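Local coordinates for protein N-acetylmuramoyl-L-alanine amidase (Peptoclostridium difficile, PDB 4RN7) that probably hydrolyses, through its zinc-dependent amidase domain, the amide bond between N-acetylmuramic acid and L-alanine in peptidoglycan, at residues 77-82 with 176-181; 6-11 with 41-46; 112-117 with 143-148; 17-22 with 150-155; 29-34 with 159-164. All blocks are in the same frame, centred on the assembly; numbering follows the deposited sequence.

Contact 1 (77-82 with 176-181); sequences VLVSIH and QGVLSY. With ZN (zinc ion), chain B.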
# COMPACT_ATOMS: atom_id res chain seq x y z
N VAL A 77 -7.89 7.55 6.35
CA VAL A 77 -7.09 6.34 6.22
C VAL A 77 -5.87 6.65 5.34
O VAL A 77 -6.01 7.39 4.36
CB VAL A 77 -7.93 5.22 5.54
CG1 VAL A 77 -7.06 4.16 4.89
CG2 VAL A 77 -8.89 4.59 6.54
N LEU A 78 -4.70 6.09 5.66
CA LEU A 78 -3.54 6.18 4.78
C LEU A 78 -3.16 4.77 4.34
O LEU A 78 -3.05 3.87 5.18
CB LEU A 78 -2.35 6.84 5.50
CG LEU A 78 -1.02 7.00 4.73
CD1 LEU A 78 -0.24 8.13 5.35
CD2 LEU A 78 -0.16 5.74 4.79
N VAL A 79 -2.98 4.57 3.04
CA VAL A 79 -2.49 3.27 2.54
C VAL A 79 -1.24 3.53 1.71
O VAL A 79 -1.30 4.23 0.67
CB VAL A 79 -3.54 2.52 1.70
CG1 VAL A 79 -2.99 1.15 1.25
CG2 VAL A 79 -4.82 2.32 2.51
N SER A 80 -0.12 3.00 2.17
CA SER A 80 1.13 3.11 1.44
C SER A 80 1.33 1.81 0.67
O SER A 80 1.05 0.73 1.21
CB SER A 80 2.31 3.34 2.39
OG SER A 80 3.52 3.57 1.69
N ILE A 81 1.79 1.92 -0.56
CA ILE A 81 1.94 0.75 -1.43
C ILE A 81 3.42 0.53 -1.73
O ILE A 81 4.06 1.39 -2.33
CB ILE A 81 1.19 0.98 -2.76
CG1 ILE A 81 -0.32 1.12 -2.50
CG2 ILE A 81 1.47 -0.17 -3.73
CD1 ILE A 81 -0.96 -0.14 -1.90
N HIS A 82 3.96 -0.62 -1.31
CA HIS A 82 5.37 -0.94 -1.52
C HIS A 82 5.48 -2.38 -2.02
O HIS A 82 4.48 -3.08 -2.06
CB HIS A 82 6.14 -0.83 -0.21
CG HIS A 82 6.55 0.56 0.15
ND1 HIS A 82 7.87 0.97 0.13
CD2 HIS A 82 5.83 1.64 0.55
CE1 HIS A 82 7.95 2.23 0.49
NE2 HIS A 82 6.73 2.67 0.76
N GLN A 176 -11.80 -3.35 -1.16
CA GLN A 176 -12.82 -3.97 -0.34
C GLN A 176 -12.42 -4.00 1.13
O GLN A 176 -13.28 -3.85 2.00
CB GLN A 176 -13.16 -5.37 -0.84
CG GLN A 176 -13.88 -5.36 -2.19
CD GLN A 176 -15.12 -4.48 -2.19
OE1 GLN A 176 -15.79 -4.33 -1.17
NE2 GLN A 176 -15.43 -3.89 -3.34
N GLY A 177 -11.13 -4.15 1.41
CA GLY A 177 -10.65 -4.12 2.78
C GLY A 177 -10.80 -2.75 3.40
O GLY A 177 -11.26 -2.60 4.54
N VAL A 178 -10.42 -1.72 2.65
CA VAL A 178 -10.59 -0.35 3.10
C VAL A 178 -12.06 -0.01 3.34
O VAL A 178 -12.40 0.56 4.38
CB VAL A 178 -10.00 0.63 2.08
CG1 VAL A 178 -10.33 2.08 2.47
CG2 VAL A 178 -8.51 0.43 1.99
N LEU A 179 -12.92 -0.37 2.40
CA LEU A 179 -14.35 -0.05 2.51
C LEU A 179 -14.97 -0.77 3.70
O LEU A 179 -15.83 -0.22 4.39
CB LEU A 179 -15.09 -0.43 1.22
CG LEU A 179 -14.79 0.37 -0.05
CD1 LEU A 179 -15.56 -0.18 -1.22
CD2 LEU A 179 -15.15 1.82 0.18
N SER A 180 -14.54 -2.00 3.92
CA SER A 180 -15.00 -2.80 5.04
C SER A 180 -14.56 -2.19 6.37
O SER A 180 -15.29 -2.25 7.36
CB SER A 180 -14.49 -4.24 4.91
OG SER A 180 -14.86 -5.00 6.04
N TYR A 181 -13.36 -1.61 6.39
CA TYR A 181 -12.90 -0.90 7.58
C TYR A 181 -13.74 0.36 7.81
O TYR A 181 -14.27 0.56 8.90
CB TYR A 181 -11.42 -0.53 7.47
CG TYR A 181 -10.95 0.30 8.65
CD1 TYR A 181 -10.66 -0.30 9.87
CD2 TYR A 181 -10.81 1.68 8.55
CE1 TYR A 181 -10.24 0.45 10.95
CE2 TYR A 181 -10.38 2.44 9.63
CZ TYR A 181 -10.10 1.82 10.83
OH TYR A 181 -9.68 2.56 11.91
ZN ZN B . 9.59 0.04 -0.59
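Tyr181 lays its ring beside Val77, and its side chain can be followed outward from the helix. CB leaves the backbone toward the strand but is still 5.8 Å from Val77 CG2. Because CG lies anti to the backbone N (chi1 176°), the ring is carried past Val77, and the tyrosine and valine run by one another, antiparallel. CD2 and then CE2 reach Val77 CG2, each at 4.0 Å. Val77 has two conformers, so this contact, made obliquely to the ring, holds for the one modelled here. OH runs on past the valine, 5.8 Å from Val77 CG2.

A turn earlier, Val178 CG2 crosses to Val79 CG2 at 4.2 Å. Here helix 164-185 packs on strand 77-84 of the six-stranded mixed sheet of this zinc amidase domain. Compact branched valines let strand and helix come close at this point. Val79 also leans on Ile147 of the adjacent strand, and Tyr181 on Leu110 and Pro143.

Further along the strand the chemistry changes. His82 ND1 binds zinc at 2.1 Å, with His12 and Glu28 as the other protein ligands. Ser80 OG lies in plane at the edge of that imidazole and is hydrogen-bonded to Asp9 OD2.

Contact 2 (6-11 with 41-46); sequences VFIDPG and NKLSKQ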
# COMPACT_ATOMS: atom_id res chain seq x y z
N VAL A 6 -9.28 9.00 1.56
CA VAL A 6 -8.26 7.96 1.60
C VAL A 6 -7.00 8.51 0.95
O VAL A 6 -7.04 8.93 -0.21
CB VAL A 6 -8.72 6.70 0.87
CG1 VAL A 6 -7.66 5.60 0.95
CG2 VAL A 6 -10.03 6.21 1.49
N PHE A 7 -5.90 8.54 1.69
CA PHE A 7 -4.62 9.02 1.17
C PHE A 7 -3.82 7.81 0.70
O PHE A 7 -3.53 6.91 1.50
CB PHE A 7 -3.86 9.78 2.25
CG PHE A 7 -2.61 10.46 1.77
CD1 PHE A 7 -1.40 9.78 1.71
CD2 PHE A 7 -2.63 11.80 1.38
CE1 PHE A 7 -0.25 10.40 1.27
CE2 PHE A 7 -1.47 12.43 0.95
CZ PHE A 7 -0.29 11.73 0.89
N ILE A 8 -3.48 7.78 -0.59
CA ILE A 8 -2.72 6.67 -1.15
C ILE A 8 -1.28 7.13 -1.38
O ILE A 8 -1.05 8.15 -2.00
CB ILE A 8 -3.30 6.21 -2.50
CG1 ILE A 8 -4.75 5.75 -2.34
CG2 ILE A 8 -2.46 5.08 -3.09
CD1 ILE A 8 -4.93 4.58 -1.37
N ASP A 9 -0.32 6.36 -0.87
CA ASP A 9 1.09 6.72 -0.96
C ASP A 9 1.88 5.65 -1.74
O ASP A 9 2.28 4.63 -1.18
CB ASP A 9 1.68 6.86 0.45
CG ASP A 9 3.17 7.11 0.42
OD1 ASP A 9 3.63 8.01 -0.33
OD2 ASP A 9 3.91 6.40 1.14
N PRO A 10 2.11 5.89 -3.04
CA PRO A 10 2.93 4.93 -3.79
C PRO A 10 4.40 5.08 -3.38
O PRO A 10 4.99 6.13 -3.62
CB PRO A 10 2.74 5.35 -5.26
CG PRO A 10 1.72 6.51 -5.25
CD PRO A 10 1.71 7.06 -3.84
N GLY A 11 4.98 4.05 -2.78
CA GLY A 11 6.30 4.17 -2.20
C GLY A 11 7.36 4.53 -3.21
O GLY A 11 7.27 4.18 -4.39
N ASN A 41 -8.10 4.78 -8.68
CA ASN A 41 -9.21 4.81 -9.62
C ASN A 41 -10.43 4.07 -9.10
O ASN A 41 -11.56 4.53 -9.25
CB ASN A 41 -8.80 4.26 -10.99
CG ASN A 41 -9.91 4.37 -12.02
OD1 ASN A 41 -10.34 3.38 -12.60
ND2 ASN A 41 -10.39 5.59 -12.24
N LYS A 42 -10.20 2.92 -8.46
CA LYS A 42 -11.31 2.13 -7.92
C LYS A 42 -11.98 2.82 -6.73
O LYS A 42 -13.21 2.84 -6.64
CB LYS A 42 -10.84 0.72 -7.52
CG LYS A 42 -10.49 -0.19 -8.68
CD LYS A 42 -10.20 -1.61 -8.18
CE LYS A 42 -9.58 -2.47 -9.28
NZ LYS A 42 -10.36 -2.49 -10.54
N LEU A 43 -11.18 3.38 -5.83
CA LEU A 43 -11.74 4.08 -4.67
C LEU A 43 -12.55 5.30 -5.08
O LEU A 43 -13.60 5.58 -4.51
CB LEU A 43 -10.63 4.49 -3.70
CG LEU A 43 -10.05 3.35 -2.87
CD1 LEU A 43 -8.76 3.80 -2.20
CD2 LEU A 43 -11.06 2.88 -1.83
N SER A 44 -12.07 6.02 -6.09
CA SER A 44 -12.72 7.25 -6.51
C SER A 44 -14.12 7.00 -7.07
O SER A 44 -14.93 7.92 -7.13
CB SER A 44 -11.86 8.00 -7.53
OG SER A 44 -12.00 7.43 -8.81
N LYS A 45 -14.40 5.76 -7.45
CA LYS A 45 -15.72 5.40 -8.00
C LYS A 45 -16.75 5.17 -6.90
O LYS A 45 -17.96 5.20 -7.15
CB LYS A 45 -15.62 4.15 -8.88
CG LYS A 45 -14.76 4.33 -10.13
CD LYS A 45 -14.84 3.12 -11.05
N GLN A 46 -16.27 4.95 -5.68
CA GLN A 46 -17.15 4.76 -4.53
C GLN A 46 -17.79 6.08 -4.13
O GLN A 46 -17.17 7.14 -4.25
CB GLN A 46 -16.38 4.15 -3.36
CG GLN A 46 -15.52 2.95 -3.75
CD GLN A 46 -16.32 1.87 -4.46
OE1 GLN A 46 -17.48 1.62 -4.12
NE2 GLN A 46 -15.70 1.23 -5.45
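Leu43 fits one methyl, CD1, against two side chains of the strand: Val6 CG1 at 3.8 Å and Ile8 CD1 at 4.0 Å from Leu43 CD1. The leucine has its CG beside the backbone N (chi1 -75°), which sends CD1 off the helix onto the sheet. Val6 meets it nearly at a right angle, offering its CG1 branch. Ile8 uses its longer arm: two successive bends, chi1 and chi2 both -60°, fold CD1 round to the same leucine methyl. Phe7, between them, points to the far side of the sheet.

The contact belongs to the beta-alpha-beta unit of strand 4-10, helix 28-44 and strand 49-53, and Val51 of the second strand also touches Leu43. Near Lys42, the carbonyl Lys42 O accepts from Lys45 N at 3.3 Å and, on the opposite face of its plane, from Gln46 NE2 at 3.2 Å, although Gln46 is poorly ordered.

Across the interface itself only methyl groups meet. Leucine, valine and isoleucine suit this buried place, and between these two segments cohesion comes from dispersion and the exclusion of water, with no hydrogen bond across.

Contact 3 (112-117 with 143-148); sequences QTVQST and PAILIE
Thr113 O is gripped twice by Thr117: Thr117 N lies 3.0 Å from Thr113 O, and the hydroxyl Thr117 OG1 lies 2.7 Å from Thr113 O. The two donors come from opposite faces of the carbonyl plane, the hydroxyl tilted 32° from it. Threonine suits a partly exposed helix position because it can return its OG1 to the preceding turn in this way. The next residue, Val114, makes the contact with Ile145 and Ile147.

Val114 points toward the strand and spreads its branches over the two isoleucines. Its CG2 lies 3.8 Å from Ile145 CD1, and its CG1 the same 3.8 Å from Ile147 CD1. Ile145 CD1 also comes within 3.9 Å of Val114 CB, so this one methyl nestles against the branch point. It gets there because Ile145 CG1 takes the crowded position between backbone N and carbonyl carbon (chi1 62°), with an extended chi2 lifting CD1 off the sheet. Ile147 instead crosses the valine at about a right angle.

Buried Gln115 is bound at both ends of its amide, OE1 by Thr97 OG1 and NE2 by Ile95 O and Asp126 OD1. Such packing of a helix valine on strand residues two apart is common in alpha/beta domains, here with helix 107-122 covering strand 144-151 beside helix 164-185.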
# COMPACT_ATOMS: atom_id res chain seq x y z
N GLN A 112 -5.39 -5.66 9.58
CA GLN A 112 -5.89 -7.03 9.54
C GLN A 112 -7.02 -7.19 8.51
O GLN A 112 -7.06 -8.17 7.77
CB GLN A 112 -6.36 -7.50 10.92
CG GLN A 112 -6.73 -8.98 10.96
CD GLN A 112 -5.56 -9.89 10.59
OE1 GLN A 112 -4.73 -10.22 11.44
NE2 GLN A 112 -5.49 -10.30 9.32
N THR A 113 -7.93 -6.21 8.47
CA THR A 113 -9.05 -6.26 7.55
C THR A 113 -8.57 -6.23 6.10
O THR A 113 -8.98 -7.07 5.28
CB THR A 113 -10.06 -5.13 7.83
OG1 THR A 113 -10.55 -5.28 9.17
CG2 THR A 113 -11.22 -5.18 6.86
N VAL A 114 -7.69 -5.28 5.79
CA VAL A 114 -7.11 -5.19 4.45
C VAL A 114 -6.31 -6.45 4.10
O VAL A 114 -6.52 -7.05 3.04
CB VAL A 114 -6.27 -3.92 4.28
CG1 VAL A 114 -5.41 -3.99 3.02
CG2 VAL A 114 -7.19 -2.68 4.23
N GLN A 115 -5.42 -6.87 4.99
CA GLN A 115 -4.64 -8.10 4.76
C GLN A 115 -5.50 -9.33 4.48
O GLN A 115 -5.25 -10.06 3.51
CB GLN A 115 -3.70 -8.36 5.95
CG GLN A 115 -2.93 -9.68 5.86
CD GLN A 115 -1.76 -9.61 4.90
OE1 GLN A 115 -1.30 -8.53 4.54
NE2 GLN A 115 -1.27 -10.78 4.48
N SER A 116 -6.50 -9.57 5.32
CA SER A 116 -7.37 -10.73 5.12
C SER A 116 -8.14 -10.66 3.81
O SER A 116 -8.35 -11.67 3.14
CB SER A 116 -8.33 -10.88 6.30
OG SER A 116 -7.61 -11.17 7.48
N THR A 117 -8.56 -9.45 3.43
CA THR A 117 -9.34 -9.28 2.21
C THR A 117 -8.46 -9.51 0.98
O THR A 117 -8.89 -10.16 0.01
CB THR A 117 -10.00 -7.89 2.17
OG1 THR A 117 -10.79 -7.71 3.36
CG2 THR A 117 -10.90 -7.77 0.96
N PRO A 143 -5.37 6.46 11.09
CA PRO A 143 -5.06 5.05 10.82
C PRO A 143 -4.30 4.87 9.50
O PRO A 143 -4.74 5.37 8.46
CB PRO A 143 -6.45 4.40 10.75
CG PRO A 143 -7.26 5.19 11.73
CD PRO A 143 -6.75 6.63 11.58
N ALA A 144 -3.16 4.18 9.57
CA ALA A 144 -2.22 4.11 8.47
C ALA A 144 -1.63 2.71 8.34
O ALA A 144 -1.22 2.11 9.35
CB ALA A 144 -1.10 5.12 8.68
N ILE A 145 -1.57 2.20 7.11
CA ILE A 145 -0.96 0.90 6.85
C ILE A 145 -0.02 1.01 5.65
O ILE A 145 -0.13 1.94 4.84
CB ILE A 145 -2.01 -0.21 6.58
CG1 ILE A 145 -2.85 0.11 5.34
CG2 ILE A 145 -2.89 -0.42 7.82
CD1 ILE A 145 -3.79 -1.02 4.90
N LEU A 146 0.91 0.06 5.56
CA LEU A 146 1.79 -0.04 4.40
C LEU A 146 1.68 -1.48 3.95
O LEU A 146 1.93 -2.39 4.74
CB LEU A 146 3.24 0.31 4.76
CG LEU A 146 4.29 0.23 3.64
CD1 LEU A 146 5.42 1.23 3.89
CD2 LEU A 146 4.87 -1.18 3.47
N ILE A 147 1.28 -1.67 2.70
CA ILE A 147 1.15 -3.02 2.17
C ILE A 147 2.37 -3.38 1.35
O ILE A 147 2.68 -2.68 0.39
CB ILE A 147 -0.10 -3.16 1.29
CG1 ILE A 147 -1.32 -2.58 2.00
CG2 ILE A 147 -0.36 -4.65 0.99
CD1 ILE A 147 -2.54 -2.40 1.09
N GLU A 148 3.04 -4.48 1.72
CA GLU A 148 4.18 -5.00 0.96
C GLU A 148 3.62 -6.03 -0.02
O GLU A 148 3.34 -7.17 0.36
CB GLU A 148 5.22 -5.65 1.88
CG GLU A 148 5.93 -4.66 2.84
CD GLU A 148 6.97 -3.80 2.15
OE1 GLU A 148 7.02 -3.80 0.90
OE2 GLU A 148 7.75 -3.11 2.83

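Contact 4 (17-22 with 150-155); sequences KGTESK and GFLTTP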
# COMPACT_ATOMS: atom_id res chain seq x y z
N LYS A 17 14.54 4.63 -6.46
CA LYS A 17 13.94 3.57 -7.26
C LYS A 17 13.30 2.47 -6.42
O LYS A 17 12.50 1.68 -6.93
CB LYS A 17 14.99 2.94 -8.18
CG LYS A 17 15.64 3.91 -9.17
CD LYS A 17 16.79 3.25 -9.92
N GLY A 18 13.64 2.39 -5.14
CA GLY A 18 13.19 1.24 -4.35
C GLY A 18 13.93 0.01 -4.82
O GLY A 18 14.99 0.12 -5.42
N THR A 19 13.38 -1.18 -4.55
CA THR A 19 14.04 -2.40 -4.97
C THR A 19 14.10 -2.50 -6.50
O THR A 19 13.19 -2.03 -7.19
CB THR A 19 13.32 -3.63 -4.39
OG1 THR A 19 13.17 -3.46 -2.98
CG2 THR A 19 14.11 -4.89 -4.67
N GLU A 20 15.17 -3.10 -7.01
CA GLU A 20 15.35 -3.28 -8.45
C GLU A 20 15.47 -4.76 -8.78
O GLU A 20 16.31 -5.46 -8.21
CB GLU A 20 16.61 -2.53 -8.92
CG GLU A 20 17.08 -2.90 -10.32
N SER A 21 14.62 -5.25 -9.69
CA SER A 21 14.68 -6.64 -10.14
C SER A 21 16.07 -7.00 -10.65
O SER A 21 16.66 -6.25 -11.43
CB SER A 21 13.66 -6.89 -11.25
OG SER A 21 13.99 -8.07 -11.98
N LYS A 22 16.59 -8.15 -10.24
CA LYS A 22 17.89 -8.64 -10.68
C LYS A 22 17.77 -9.34 -12.02
O LYS A 22 18.76 -9.62 -12.69
CB LYS A 22 18.47 -9.60 -9.64
CG LYS A 22 19.57 -9.02 -8.76
CD LYS A 22 19.97 -9.99 -7.65
CE LYS A 22 21.18 -9.50 -6.87
N GLY A 150 4.19 -8.20 -2.25
CA GLY A 150 4.88 -9.34 -2.85
C GLY A 150 6.36 -9.01 -2.92
O GLY A 150 6.73 -7.84 -2.76
N PHE A 151 7.19 -10.02 -3.14
CA PHE A 151 8.64 -9.84 -3.16
C PHE A 151 9.17 -9.61 -4.57
O PHE A 151 9.23 -10.53 -5.36
CB PHE A 151 9.33 -11.06 -2.54
CG PHE A 151 9.32 -11.05 -1.04
CD1 PHE A 151 8.16 -11.34 -0.34
CD2 PHE A 151 10.46 -10.71 -0.33
CE1 PHE A 151 8.14 -11.30 1.06
CE2 PHE A 151 10.45 -10.66 1.06
CZ PHE A 151 9.29 -10.96 1.75
N LEU A 152 9.57 -8.38 -4.88
CA LEU A 152 10.09 -8.12 -6.22
C LEU A 152 11.40 -8.85 -6.46
O LEU A 152 11.77 -9.11 -7.60
CB LEU A 152 10.27 -6.61 -6.44
CG LEU A 152 10.79 -6.23 -7.83
CD1 LEU A 152 9.81 -6.66 -8.90
CD2 LEU A 152 11.01 -4.72 -7.89
N THR A 153 12.08 -9.22 -5.37
CA THR A 153 13.33 -9.97 -5.46
C THR A 153 13.18 -11.48 -5.79
O THR A 153 14.17 -12.17 -6.03
CB THR A 153 14.18 -9.79 -4.18
OG1 THR A 153 13.38 -10.06 -3.01
CG2 THR A 153 14.72 -8.36 -4.11
N THR A 154 11.94 -11.96 -5.81
CA THR A 154 11.65 -13.36 -6.12
C THR A 154 11.02 -13.41 -7.51
O THR A 154 9.94 -12.85 -7.72
CB THR A 154 10.68 -13.97 -5.09
OG1 THR A 154 11.30 -13.95 -3.80
CG2 THR A 154 10.36 -15.41 -5.45
N PRO A 155 11.71 -14.05 -8.47
CA PRO A 155 11.26 -14.06 -9.87
C PRO A 155 9.80 -14.47 -10.07
O PRO A 155 9.13 -13.81 -10.84
CB PRO A 155 12.20 -15.08 -10.52
CG PRO A 155 13.48 -14.92 -9.75
CD PRO A 155 13.03 -14.71 -8.31
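Thr19 and Thr153 meet methyl to methyl, their side chains crossing at about a right angle, with Thr19 CG2 only 3.6 Å from Thr153 CG2. Thr19 points its CB toward the other segment; its OG1 lies beside the backbone N (chi1 -52°), which leaves CG2 anti to that N. Thr153 comes in more from the flank. Its OG1 sits between the backbone N and the carbonyl carbon (chi1 51°), where it bonds to Glu86 N, and this leaves CG2 to face Thr19. Threonine therefore suits this place, turning a methyl to the other segment while its hydroxyl serves a polar partner.

Leu152 approaches from the same turn but meets mainly backbone. Its CD2 rests 3.5 Å from Thr19 O and 4.1 Å from Ser21 N, while the distance from Leu152 CD2 to Thr19 CB is 4.3 Å. One leucine methyl thus covers the bend of the loop from Thr19 to Ser21. Ser21 brings its CA within 5.9 Å of Thr153 CA, and the small serine adds little bulk here. In the conformer modelled here the Ser21 hydroxyl bonds to Thr23, Ser24 and Glu158.

A type I turn from Phe151 to Thr154 sets out Leu152 and Thr153 as its two central residues; it is closed by Thr154 N to Phe151 O at 3.1 Å.

Segment 17-22 lies in the loop between strand 4-10 and helix 28-44, beside the metal site: Thr19 N bonds to the zinc ligand Glu28. Segment 150-155 links strand 144-151 to helix 155-161, with Leu152 also packed on Leu83 of strand 77-84.

Contact 5 (29-34 with 159-164); sequences KDLNLQ and QKIINE
Leu31 carries the apolar part of the contact, dividing its methyls between Ile161 and Ile162. Its CD1 lies 4.0 Å from Ile161 CG2, the same isoleucine methyl is 4.1 Å from Leu31 CB, and the two side chains cross at about a right angle. Leu31 CD2 meets Ile162 CG2 at 4.1 Å, and here the side chains lie alongside one another, in the same sense. Ile162 keeps CG1 in the position between its backbone N and carbonyl carbon (chi1 67°), which leaves CG2 as the branch that touches. The leucine's forked end matches the two successive beta-branched residues, one buried and one nearer the surface.

The polar part runs through water. One water molecule donates to Gln34 OE1 at 2.9 Å and to Ile162 O at 2.8 Å, bridging a side-chain amide and the backbone carbonyl of Ile162. Gln34 OE1 also accepts from Gln167 NE2, so a glutamine oxygen serves two donors. Glu164, exposed at the surface, brings OE2 no nearer than 4.5 Å to Gln34 OE1; the salt bridge of its OE1 goes to Lys38.

Capping is the third element. Asn163, in the N-cap position, uses OD1 to accept from Tyr166 N, while Asn163 N bonds to Lys160 O at 2.9 Å.

The segment 159-164 spans the junction between helix 155-161 and helix 164-185. It packs on the first turns of helix 28-44, and Leu83 of strand 77-84 lies against both Leu31 and Ile161.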
# COMPACT_ATOMS: atom_id res chain seq x y z
N LYS A 29 9.59 1.49 -7.60
CA LYS A 29 8.90 2.77 -7.68
C LYS A 29 7.84 2.78 -8.77
O LYS A 29 6.76 3.36 -8.59
CB LYS A 29 9.88 3.94 -7.90
CG LYS A 29 10.67 3.88 -9.22
CD LYS A 29 11.30 5.26 -9.53
CE LYS A 29 11.98 5.25 -10.90
NZ LYS A 29 12.60 6.57 -11.26
N ASP A 30 8.12 2.13 -9.90
CA ASP A 30 7.22 2.19 -11.04
C ASP A 30 6.04 1.26 -10.84
O ASP A 30 4.90 1.59 -11.18
CB ASP A 30 7.96 1.80 -12.32
CG ASP A 30 8.99 2.82 -12.74
OD1 ASP A 30 8.74 4.04 -12.57
OD2 ASP A 30 10.05 2.40 -13.24
N LEU A 31 6.30 0.09 -10.28
CA LEU A 31 5.25 -0.88 -10.02
C LEU A 31 4.33 -0.40 -8.90
O LEU A 31 3.11 -0.59 -8.96
CB LEU A 31 5.87 -2.23 -9.70
CG LEU A 31 6.73 -2.75 -10.86
CD1 LEU A 31 7.64 -3.91 -10.45
CD2 LEU A 31 5.81 -3.16 -12.00
N ASN A 32 4.91 0.24 -7.89
CA ASN A 32 4.10 0.86 -6.85
C ASN A 32 3.10 1.85 -7.42
O ASN A 32 1.93 1.88 -7.00
CB ASN A 32 5.00 1.60 -5.85
CG ASN A 32 5.77 0.67 -4.93
OD1 ASN A 32 5.52 -0.55 -4.87
ND2 ASN A 32 6.72 1.25 -4.20
N LEU A 33 3.55 2.70 -8.34
CA LEU A 33 2.69 3.71 -8.95
C LEU A 33 1.58 3.03 -9.76
O LEU A 33 0.43 3.49 -9.72
CB LEU A 33 3.51 4.65 -9.84
CG LEU A 33 2.77 5.85 -10.41
CD1 LEU A 33 2.25 6.70 -9.25
CD2 LEU A 33 3.71 6.67 -11.29
N GLN A 34 1.89 1.93 -10.44
CA GLN A 34 0.90 1.24 -11.25
C GLN A 34 -0.20 0.68 -10.36
O GLN A 34 -1.39 0.85 -10.65
CB GLN A 34 1.53 0.09 -12.06
CG GLN A 34 2.43 0.56 -13.19
CD GLN A 34 3.12 -0.59 -13.89
OE1 GLN A 34 2.81 -1.76 -13.65
NE2 GLN A 34 4.07 -0.27 -14.76
N GLN A 159 6.75 -11.89 -11.67
CA GLN A 159 5.87 -12.18 -12.81
C GLN A 159 4.40 -11.89 -12.50
O GLN A 159 3.63 -11.58 -13.41
CB GLN A 159 6.03 -13.63 -13.28
CG GLN A 159 7.35 -13.91 -13.98
CD GLN A 159 7.59 -13.00 -15.18
OE1 GLN A 159 6.73 -12.86 -16.05
NE2 GLN A 159 8.76 -12.38 -15.22
N LYS A 160 4.03 -12.00 -11.23
CA LYS A 160 2.69 -11.59 -10.80
C LYS A 160 2.58 -10.08 -10.68
O LYS A 160 1.64 -9.49 -11.19
CB LYS A 160 2.34 -12.23 -9.45
CG LYS A 160 2.19 -13.75 -9.52
CD LYS A 160 1.92 -14.31 -8.14
CE LYS A 160 1.69 -15.82 -8.19
NZ LYS A 160 2.87 -16.61 -8.68
N ILE A 161 3.52 -9.47 -9.97
CA ILE A 161 3.50 -8.03 -9.70
C ILE A 161 3.40 -7.20 -10.98
O ILE A 161 2.73 -6.16 -11.00
CB ILE A 161 4.74 -7.61 -8.89
CG1 ILE A 161 4.70 -8.24 -7.50
CG2 ILE A 161 4.80 -6.09 -8.72
CD1 ILE A 161 6.06 -8.25 -6.77
N ILE A 162 4.04 -7.66 -12.05
CA ILE A 162 4.02 -6.90 -13.32
C ILE A 162 2.74 -7.10 -14.13
O ILE A 162 2.49 -6.37 -15.10
CB ILE A 162 5.22 -7.23 -14.22
CG1 ILE A 162 5.16 -8.68 -14.73
CG2 ILE A 162 6.52 -6.96 -13.48
CD1 ILE A 162 6.36 -9.10 -15.60
N ASN A 163 1.95 -8.10 -13.75
CA ASN A 163 0.78 -8.50 -14.53
C ASN A 163 -0.43 -7.64 -14.19
O ASN A 163 -0.76 -7.46 -13.03
CB ASN A 163 0.47 -9.97 -14.25
CG ASN A 163 -0.63 -10.51 -15.13
OD1 ASN A 163 -1.81 -10.25 -14.89
ND2 ASN A 163 -0.26 -11.27 -16.15
N GLU A 164 -1.08 -7.12 -15.23
CA GLU A 164 -2.14 -6.14 -15.04
C GLU A 164 -3.37 -6.74 -14.37
O GLU A 164 -4.05 -6.08 -13.58
CB GLU A 164 -2.51 -5.54 -16.40
CG GLU A 164 -1.39 -4.72 -17.03
CD GLU A 164 -1.45 -3.24 -16.66
OE1 GLU A 164 -2.56 -2.75 -16.36
OE2 GLU A 164 -0.39 -2.58 -16.68
O HOH W 1 3.71 -3.89 -15.34

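Contacts 1, 2 and 3 set helices on adjacent strands of one sheet; centres of contacts 1 and 3 are about 6 Å apart, those of contacts 1 and 2 about 8 Å. Backbone pairs probably tie the strands together: Val79 O with Asp9 N, and Ser80 O with Ile147 N, each 2.8 Å. Contacts 4 and 5 gather round the zinc end, their centres about 10 Å apart, with Leu152 CD1 at 3.8 Å from Leu31 CD1. The Thr19 side chain of contact 4 is about 6 Å from zinc, that of Leu31 about 10 Å. Contact 5 also reaches contact 2, where Asn32 ND2 lies 3.0 Å from Gly11 O, a probable hydrogen bond.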